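PDB 1ZVT: topoisomerase IV subunit A from Escherichia coli, which works as a subunit of a type II DNA topoisomerase, its C-terminal beta-pinwheel domain probably binding DNA and influencing which DNA substrates the enzyme prefers. Local coordinates for residues A101-Y106 / E130-M135; A149-G154 / K174-P179; D51-S56 / P82-D87. One frame throughout, in Å; residues are numbered along the deposited sequence.

Interaction 1: residues A101-Y106 / E130-M135; sequences ASDAGY and ENAHVM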
loop_
_atom_site.group_PDB
_atom_site.type_symbol
_atom_site.label_atom_id
_atom_site.label_comp_id
_atom_site.label_asym_id
_atom_site.label_seq_id
_atom_site.Cartn_x
_atom_site.Cartn_y
_atom_site.Cartn_z
ATOM N N ALA A 101 5.017 5.191 0.082
ATOM C CA ALA A 101 4.739 6.567 0.483
ATOM C C ALA A 101 4.218 6.650 1.898
ATOM O O ALA A 101 3.721 5.653 2.467
ATOM C CB ALA A 101 3.737 7.214 -0.493
ATOM N N SER A 102 4.340 7.845 2.471
ATOM C CA SER A 102 3.723 8.137 3.766
ATOM C C SER A 102 2.618 9.181 3.601
ATOM O O SER A 102 2.573 9.943 2.613
ATOM C CB SER A 102 4.778 8.665 4.742
ATOM O OG SER A 102 5.186 9.967 4.347
ATOM N N ASP A 103 1.742 9.274 4.593
ATOM C CA ASP A 103 0.648 10.237 4.490
ATOM C C ASP A 103 1.105 11.674 4.770
ATOM O O ASP A 103 0.314 12.597 4.684
ATOM C CB ASP A 103 -0.554 9.846 5.376
ATOM C CG ASP A 103 -0.283 9.969 6.846
ATOM O OD1 ASP A 103 0.855 10.274 7.274
ATOM O OD2 ASP A 103 -1.240 9.711 7.611
ATOM N N ALA A 104 2.392 11.859 5.038
ATOM C CA ALA A 104 2.952 13.217 5.037
ATOM C C ALA A 104 3.175 13.734 3.602
ATOM O O ALA A 104 3.525 14.900 3.415
ATOM C CB ALA A 104 4.283 13.217 5.835
ATOM N N GLY A 105 3.013 12.864 2.606
ATOM C CA GLY A 105 3.113 13.257 1.195
ATOM C C GLY A 105 4.494 13.076 0.586
ATOM O O GLY A 105 4.827 13.737 -0.419
ATOM N N TYR A 106 5.293 12.201 1.198
ATOM C CA TYR A 106 6.615 11.840 0.683
ATOM C C TYR A 106 6.635 10.384 0.255
ATOM O O TYR A 106 5.944 9.566 0.828
ATOM C CB TYR A 106 7.672 12.062 1.776
ATOM C CG TYR A 106 7.898 13.530 2.072
ATOM C CD1 TYR A 106 7.065 14.225 2.951
ATOM C CD2 TYR A 106 8.936 14.208 1.463
ATOM C CE1 TYR A 106 7.273 15.599 3.219
ATOM C CE2 TYR A 106 9.155 15.564 1.708
ATOM C CZ TYR A 106 8.313 16.248 2.575
ATOM O OH TYR A 106 8.546 17.577 2.822
ATOM N N GLU A 130 6.776 12.787 12.024
ATOM C CA GLU A 130 6.049 12.738 13.274
ATOM C C GLU A 130 4.557 12.492 13.050
ATOM O O GLU A 130 3.899 13.240 12.320
ATOM C CB GLU A 130 6.251 14.049 14.040
ATOM C CG GLU A 130 5.755 13.978 15.465
ATOM C CD GLU A 130 5.825 15.318 16.174
ATOM O OE1 GLU A 130 6.063 16.355 15.507
ATOM O OE2 GLU A 130 5.633 15.327 17.409
ATOM N N ASN A 131 4.046 11.420 13.659
ATOM C CA ASN A 131 2.622 11.063 13.583
ATOM C C ASN A 131 2.136 10.657 12.199
ATOM O O ASN A 131 0.925 10.597 11.941
ATOM C CB ASN A 131 1.766 12.201 14.150
ATOM C CG ASN A 131 2.112 12.505 15.595
ATOM O OD1 ASN A 131 2.453 11.595 16.366
ATOM N ND2 ASN A 131 2.077 13.790 15.970
ATOM N N ALA A 132 3.068 10.358 11.308
ATOM C CA ALA A 132 2.674 9.943 9.961
ATOM C C ALA A 132 2.413 8.446 9.917
ATOM O O ALA A 132 2.832 7.704 10.826
ATOM C CB ALA A 132 3.742 10.315 8.958
ATOM N N HIS A 133 1.747 8.025 8.842
ATOM C CA HIS A 133 1.406 6.617 8.619
ATOM C C HIS A 133 1.828 6.200 7.237
ATOM O O HIS A 133 1.981 7.041 6.336
ATOM C CB HIS A 133 -0.105 6.421 8.757
ATOM C CG HIS A 133 -0.649 6.955 10.043
ATOM N ND1 HIS A 133 -1.060 8.262 10.186
ATOM C CD2 HIS A 133 -0.783 6.381 11.261
ATOM C CE1 HIS A 133 -1.446 8.467 11.435
ATOM N NE2 HIS A 133 -1.301 7.337 12.104
ATOM N N VAL A 134 1.977 4.895 7.060
ATOM C CA VAL A 134 2.354 4.327 5.763
ATOM C C VAL A 134 1.125 4.296 4.840
ATOM O O VAL A 134 0.030 3.892 5.284
ATOM C CB VAL A 134 2.873 2.865 5.918
ATOM C CG1 VAL A 134 3.272 2.300 4.547
ATOM C CG2 VAL A 134 4.060 2.774 6.887
ATOM N N MET A 135 1.285 4.670 3.562
ATOM C CA MET A 135 0.211 4.514 2.592
ATOM C C MET A 135 0.181 3.057 2.118
ATOM O O MET A 135 1.185 2.357 2.141
ATOM C CB MET A 135 0.420 5.395 1.357
ATOM C CG MET A 135 0.468 6.879 1.631
ATOM S SD MET A 135 -0.999 7.542 2.435
ATOM C CE MET A 135 -2.264 7.347 1.159
HETATM O O HOH W 1 3.466 2.822 0.714
#

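Interaction 2: residues A149-G154 / K174-P179; sequences AITQAG and KIINIP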
loop_
_atom_site.group_PDB
_atom_site.type_symbol
_atom_site.label_atom_id
_atom_site.label_comp_id
_atom_site.label_asym_id
_atom_site.label_seq_id
_atom_site.Cartn_x
_atom_site.Cartn_y
_atom_site.Cartn_z
ATOM N N ALA A 149 -2.735 11.781 -6.448
ATOM C CA ALA A 149 -2.752 11.969 -5.004
ATOM C C ALA A 149 -3.933 12.829 -4.642
ATOM O O ALA A 149 -4.235 13.805 -5.334
ATOM C CB ALA A 149 -1.450 12.710 -4.551
ATOM N N ILE A 150 -4.607 12.475 -3.547
ATOM C CA ILE A 150 -5.734 13.260 -3.036
ATOM C C ILE A 150 -5.479 13.499 -1.555
ATOM O O ILE A 150 -5.226 12.549 -0.819
ATOM C CB ILE A 150 -7.094 12.500 -3.172
ATOM C CG1 ILE A 150 -7.297 12.065 -4.643
ATOM C CG2 ILE A 150 -8.251 13.389 -2.652
ATOM C CD1 ILE A 150 -8.580 11.209 -4.815
ATOM N N THR A 151 -5.518 14.755 -1.121
ATOM C CA THR A 151 -5.268 15.062 0.293
ATOM C C THR A 151 -6.532 15.055 1.161
ATOM O O THR A 151 -7.661 15.134 0.645
ATOM C CB THR A 151 -4.590 16.443 0.478
ATOM O OG1 THR A 151 -5.519 17.491 0.184
ATOM C CG2 THR A 151 -3.386 16.582 -0.449
ATOM N N GLN A 152 -6.319 15.040 2.479
ATOM C CA GLN A 152 -7.402 15.069 3.458
ATOM C C GLN A 152 -8.216 16.359 3.297
ATOM O O GLN A 152 -9.429 16.376 3.527
ATOM C CB GLN A 152 -6.767 14.978 4.842
ATOM C CG GLN A 152 -7.661 14.990 6.034
ATOM C CD GLN A 152 -6.858 15.010 7.325
ATOM O OE1 GLN A 152 -7.200 15.735 8.269
ATOM N NE2 GLN A 152 -5.763 14.236 7.363
ATOM N N ALA A 153 -7.543 17.438 2.899
ATOM C CA ALA A 153 -8.208 18.736 2.706
ATOM C C ALA A 153 -9.021 18.774 1.417
ATOM O O ALA A 153 -9.894 19.631 1.244
ATOM C CB ALA A 153 -7.184 19.893 2.753
ATOM N N GLY A 154 -8.746 17.837 0.517
ATOM C CA GLY A 154 -9.471 17.710 -0.743
ATOM C C GLY A 154 -8.739 18.244 -1.955
ATOM O O GLY A 154 -9.372 18.619 -2.941
ATOM N N LYS A 174 9.182 14.629 -2.055
ATOM C CA LYS A 174 7.828 15.153 -2.007
ATOM C C LYS A 174 7.007 14.729 -3.228
ATOM O O LYS A 174 7.419 14.920 -4.388
ATOM C CB LYS A 174 7.866 16.689 -1.909
ATOM C CG LYS A 174 6.515 17.302 -1.571
ATOM C CD LYS A 174 6.624 18.817 -1.345
ATOM C CE LYS A 174 7.395 19.128 -0.066
ATOM N NZ LYS A 174 7.650 20.604 0.072
ATOM N N ILE A 175 5.836 14.157 -2.951
ATOM C CA ILE A 175 4.827 13.824 -3.957
ATOM C C ILE A 175 3.879 15.014 -4.122
ATOM O O ILE A 175 3.662 15.501 -5.225
ATOM C CB ILE A 175 4.041 12.565 -3.508
ATOM C CG1 ILE A 175 4.969 11.349 -3.572
ATOM C CG2 ILE A 175 2.760 12.353 -4.345
ATOM C CD1 ILE A 175 4.419 10.104 -2.857
ATOM N N ILE A 176 3.329 15.477 -3.001
ATOM C CA ILE A 176 2.389 16.581 -2.983
ATOM C C ILE A 176 2.707 17.439 -1.760
ATOM O O ILE A 176 3.080 16.910 -0.713
ATOM C CB ILE A 176 0.922 16.039 -2.983
ATOM C CG1 ILE A 176 -0.101 17.177 -2.996
ATOM C CG2 ILE A 176 0.676 15.130 -1.779
ATOM C CD1 ILE A 176 -1.522 16.737 -3.356
ATOM N N ASN A 177 2.600 18.758 -1.886
ATOM C CA ASN A 177 2.985 19.617 -0.767
ATOM C C ASN A 177 1.921 19.681 0.308
ATOM O O ASN A 177 0.817 20.157 0.072
ATOM C CB ASN A 177 3.301 21.034 -1.223
ATOM C CG ASN A 177 3.877 21.870 -0.094
ATOM O OD1 ASN A 177 3.304 22.892 0.301
ATOM N ND2 ASN A 177 5.006 21.435 0.436
ATOM N N ILE A 178 2.257 19.150 1.468
ATOM C CA ILE A 178 1.429 19.271 2.665
ATOM C C ILE A 178 2.368 19.841 3.741
ATOM O O ILE A 178 3.399 19.243 4.048
ATOM C CB ILE A 178 0.873 17.906 3.088
ATOM C CG1 ILE A 178 0.105 17.273 1.897
ATOM C CG2 ILE A 178 -0.041 18.047 4.328
ATOM C CD1 ILE A 178 -0.365 15.881 2.136
ATOM N N PRO A 179 2.030 21.019 4.279
ATOM C CA PRO A 179 2.889 21.644 5.282
ATOM C C PRO A 179 3.157 20.669 6.431
ATOM O O PRO A 179 2.231 20.040 6.935
ATOM C CB PRO A 179 2.066 22.845 5.753
ATOM C CG PRO A 179 1.166 23.176 4.581
ATOM C CD PRO A 179 0.853 21.839 3.945
#

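Interaction 3: residues D51-S56 / P82-D87; sequences DSTGRS and PGATVD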
loop_
_atom_site.group_PDB
_atom_site.type_symbol
_atom_site.label_atom_id
_atom_site.label_comp_id
_atom_site.label_asym_id
_atom_site.label_seq_id
_atom_site.Cartn_x
_atom_site.Cartn_y
_atom_site.Cartn_z
ATOM N N ASP A 51 4.981 -3.234 8.068
ATOM C CA ASP A 51 4.305 -2.844 9.329
ATOM C C ASP A 51 3.939 -1.369 9.387
ATOM O O ASP A 51 4.293 -0.584 8.490
ATOM C CB ASP A 51 5.066 -3.335 10.594
ATOM C CG ASP A 51 6.287 -2.482 10.959
ATOM O OD1 ASP A 51 6.416 -1.331 10.512
ATOM O OD2 ASP A 51 7.121 -2.976 11.743
ATOM N N SER A 52 3.196 -1.009 10.442
ATOM C CA SER A 52 2.658 0.342 10.592
ATOM C C SER A 52 3.721 1.419 10.816
ATOM O O SER A 52 3.401 2.618 10.762
ATOM C CB SER A 52 1.650 0.358 11.749
ATOM O OG SER A 52 2.251 -0.163 12.900
ATOM N N THR A 53 4.962 1.009 11.075
ATOM C CA THR A 53 6.088 1.912 11.287
ATOM C C THR A 53 6.962 2.087 10.046
ATOM O O THR A 53 7.932 2.844 10.067
ATOM C CB THR A 53 6.971 1.487 12.492
ATOM O OG1 THR A 53 7.739 0.327 12.163
ATOM C CG2 THR A 53 6.134 1.217 13.733
ATOM N N GLY A 54 6.591 1.403 8.973
ATOM C CA GLY A 54 7.316 1.519 7.699
ATOM C C GLY A 54 8.449 0.519 7.528
ATOM O O GLY A 54 9.291 0.673 6.627
ATOM N N ARG A 55 8.477 -0.500 8.381
ATOM C CA ARG A 55 9.472 -1.578 8.233
ATOM C C ARG A 55 8.939 -2.675 7.321
ATOM O O ARG A 55 7.748 -2.938 7.316
ATOM C CB ARG A 55 9.849 -2.160 9.607
ATOM C CG ARG A 55 10.512 -1.123 10.542
ATOM C CD ARG A 55 11.143 -1.792 11.772
ATOM N NE ARG A 55 12.341 -2.577 11.450
ATOM C CZ ARG A 55 13.588 -2.097 11.394
ATOM N NH1 ARG A 55 13.839 -0.798 11.589
ATOM N NH2 ARG A 55 14.594 -2.912 11.130
ATOM N N SER A 56 9.821 -3.326 6.556
ATOM C CA SER A 56 9.431 -4.480 5.728
ATOM C C SER A 56 10.178 -5.757 6.148
ATOM O O SER A 56 11.292 -5.696 6.670
ATOM C CB SER A 56 9.635 -4.221 4.229
ATOM O OG SER A 56 11.011 -4.068 3.916
ATOM N N PRO A 82 7.270 -1.955 19.331
ATOM C CA PRO A 82 6.158 -1.825 20.277
ATOM C C PRO A 82 4.899 -1.201 19.651
ATOM O O PRO A 82 4.961 -0.106 19.097
ATOM C CB PRO A 82 6.731 -0.904 21.365
ATOM C CG PRO A 82 8.203 -1.061 21.286
ATOM C CD PRO A 82 8.544 -1.446 19.867
ATOM N N GLY A 83 3.775 -1.912 19.701
ATOM C CA GLY A 83 2.493 -1.371 19.243
ATOM C C GLY A 83 2.251 -1.400 17.743
ATOM O O GLY A 83 1.172 -1.021 17.277
ATOM N N ALA A 84 3.241 -1.871 16.988
ATOM C CA ALA A 84 3.138 -1.922 15.529
ATOM C C ALA A 84 2.245 -3.072 15.124
ATOM O O ALA A 84 2.176 -4.099 15.826
ATOM C CB ALA A 84 4.524 -2.098 14.910
ATOM N N THR A 85 1.576 -2.905 13.988
ATOM C CA THR A 85 0.744 -3.938 13.398
ATOM C C THR A 85 1.250 -4.234 11.986
ATOM O O THR A 85 1.911 -3.394 11.372
ATOM C CB THR A 85 -0.728 -3.492 13.285
ATOM O OG1 THR A 85 -0.803 -2.210 12.635
ATOM C CG2 THR A 85 -1.403 -3.410 14.664
ATOM N N VAL A 86 0.925 -5.420 11.479
ATOM C CA VAL A 86 1.228 -5.772 10.085
ATOM C C VAL A 86 0.063 -5.382 9.199
ATOM O O VAL A 86 -1.041 -5.955 9.290
ATOM C CB VAL A 86 1.515 -7.273 9.931
ATOM C CG1 VAL A 86 1.558 -7.676 8.469
ATOM C CG2 VAL A 86 2.831 -7.616 10.625
ATOM N N ASP A 87 0.301 -4.413 8.321
ATOM C CA ASP A 87 -0.801 -3.803 7.591
ATOM C C ASP A 87 -0.890 -4.188 6.127
ATOM O O ASP A 87 -1.954 -4.086 5.509
ATOM C CB ASP A 87 -0.721 -2.275 7.724
ATOM C CG ASP A 87 -0.915 -1.807 9.146
ATOM O OD1 ASP A 87 -1.370 -2.609 10.001
ATOM O OD2 ASP A 87 -0.594 -0.633 9.435
#

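Interaction 1: residues A101-Y106 / E130-M135
The type I beta turn Ser-102 to Gly-105, which joins strands 97-101 and 106-111, is clasped by the loop leading to strand 138-139, chiefly through Asp-103 and His-133. The two backbones run in roughly opposite directions and share a single bridge, Ser-102 with Val-134. Two backbone bonds frame it: Met-135 N reaches Ala-101 O at 2.8 Å, and Asp-103 N donates to His-133 O, also at 2.8 Å. A water extends this pairing, accepting from Ala-101 N and lying within hydrogen-bonding distance of Met-135 O.

Asp-103 then grips His-133 with both carboxylate oxygens. With chi1 at 69°, its CG sits between its own backbone N and carbonyl carbon. Asp-103 OD1 accepts from His-133 N at 2.9 Å, met from well above the carboxylate plane. Asp-103 OD2 accepts from His-133 ND1 at 3.0 Å on its syn side, and the oxygen lies close to the imidazole plane, at the ring edge. Carboxylate and ring stand 89° apart. The OD2 bond restrains the imidazole's rotation while the OD1 bond holds the backbone, and the nearby negative charge would tend to raise the histidine's proton affinity. Aspartate suits the place because its short side chain can serve a backbone N-H and a side-chain N-H of the same residue.

Apolar contacts flank the polar clasp. Met-135 CG rests on Ala-101 CB at 3.9 Å, while Met-135 SD lies 3.8 Å from Asp-103 CB; Met-135 also packs on Leu-190 and Leu-193 of strand 190-196. Small Ala-132 lets the loop come close, its CA and CB lying beside Asp-103 OD1. The arrangement is a beta-hairpin turn tied by its aspartate to the loop entering 138-139, an outermost strand of this four-stranded antiparallel sheet in the beta-pinwheel.

Interaction 2: residues A149-G154 / K174-P179
Strand residues Ala-149 to Thr-151 and the irregular segment Ile-176 to Ile-178 run in nearly the same direction. Ala-149 CA lies 7.2 Å from Ile-176 CA, and Thr-151 CA 8.3 Å from Ile-178 CA, too wide for backbone pairing, so the two chains meet through side chains alone. Beyond Thr-151 the chain turns away in a type I turn that ends at Gly-154, whose positive phi is one that a beta carbon would strain.

Thr-151 carries the contact with its methyl. Thr-151 CG2 lies anti to the carbonyl carbon and is directed at the isoleucines, meeting Ile-176 CD1 at 3.5 Å, tighter than usual for two methyls, and Ile-178 CD1 at 4.0 Å. Ile-176 reaches that far because CG1 is anti to its backbone N (chi1 -179°) and CD1 continues the extended line (chi2 165°). Ile-176 CD1 also touches Ala-149 CB at 4.2 Å, so it lies against two strand residues that point toward the segment 174-179. Ile-175 brings its CG2 branch to Ala-149 CB, likewise at 4.2 Å. Alanine fits here because a bare methyl suits a surface already approached by two isoleucines.

Threonine is apt for its divided character: the methyl joins the hydrocarbon cluster while OG1 turns to its own chain, accepting from Arg-155 N and, weakly, from Gly-154 N. The hydroxyl oxygen of this buried residue thus finds its donors within its own hairpin, not in 174-179.

The cluster is continued by the surrounding strands. Ile-176 also packs on Leu-157 and Ile-175 on Phe-159, both of strand 155-160, while Ala-149 touches Leu-190 and Leu-193 of strand 190-196; the isoleucine segment itself passes from strand 173-174 to Pro-179, the N-cap of helix 180-184.

Interaction 3: residues D51-S56 / P82-D87
An Asx turn at Asp-51, coinciding with a type I turn that ends at Gly-54, packs against the chain entering strand 86-90, where Ser-52 meets Ala-84 and Thr-85. Asp-51 and Val-86 form an antiparallel, non-hydrogen-bonded pair. Just past it, Ser-52 N donates to Thr-85 O at 2.9 Å, and Ser-52 OG accepts from Thr-85 N at 3.0 Å. Ser-52 thus grips Thr-85 twice, its N-H on the carbonyl and its OG, set between its own N and carbonyl carbon (chi1 54°), on the N-H. Ala-84, whose CB points toward the turn, touches Thr-53 CG2 with it at 3.9 Å.

Asp-51 OD1 shapes the turn, accepting from Thr-53 OG1 at 2.7 Å on the syn side. Thr-53 N donates to Asp-51 OD1 at 2.8 Å. Arg-55 N donates to Asp-51 OD1 at 3.1 Å, and these two nitrogens lie well out of the carboxylate plane, on opposite sides of it. Asp-51 OD2 bonds to Tyr-57 OH. Thr-85 OG1 donates to Asp-87 OD1, and Asp-87 OD2 lies by Ser-52 CB.

The paired bonds of Ser-52 to the Thr-85 backbone fasten a turn already preset by the donors around Asp-51 OD1, which would stabilise an ionised carboxylate.

Each contact involves a hairpin turn closed by a glycine. Interactions 1 and 3 both join such a turn to the chain leading into an edge strand of its own sheet (138-139 and 86-90), whereas interaction 2 packs a strand end on the segment following 173-174, outermost strand of the preceding sheet. Interaction 2 is buried and wholly apolar across its segments, interaction 1 partly buried and mixed, interaction 3 a surface contact of backbone and hydroxyl bonds. Interaction 1 touches both others: Ile-175 N probably bonds to Gly-105 O, and Val-134 CG2 rests on the turn Asp-51 to Gly-54. Interactions 2 and 3 stay about 14 Å apart at their nearest atoms. Strand 190-196 touches both Met-135 and Ala-149.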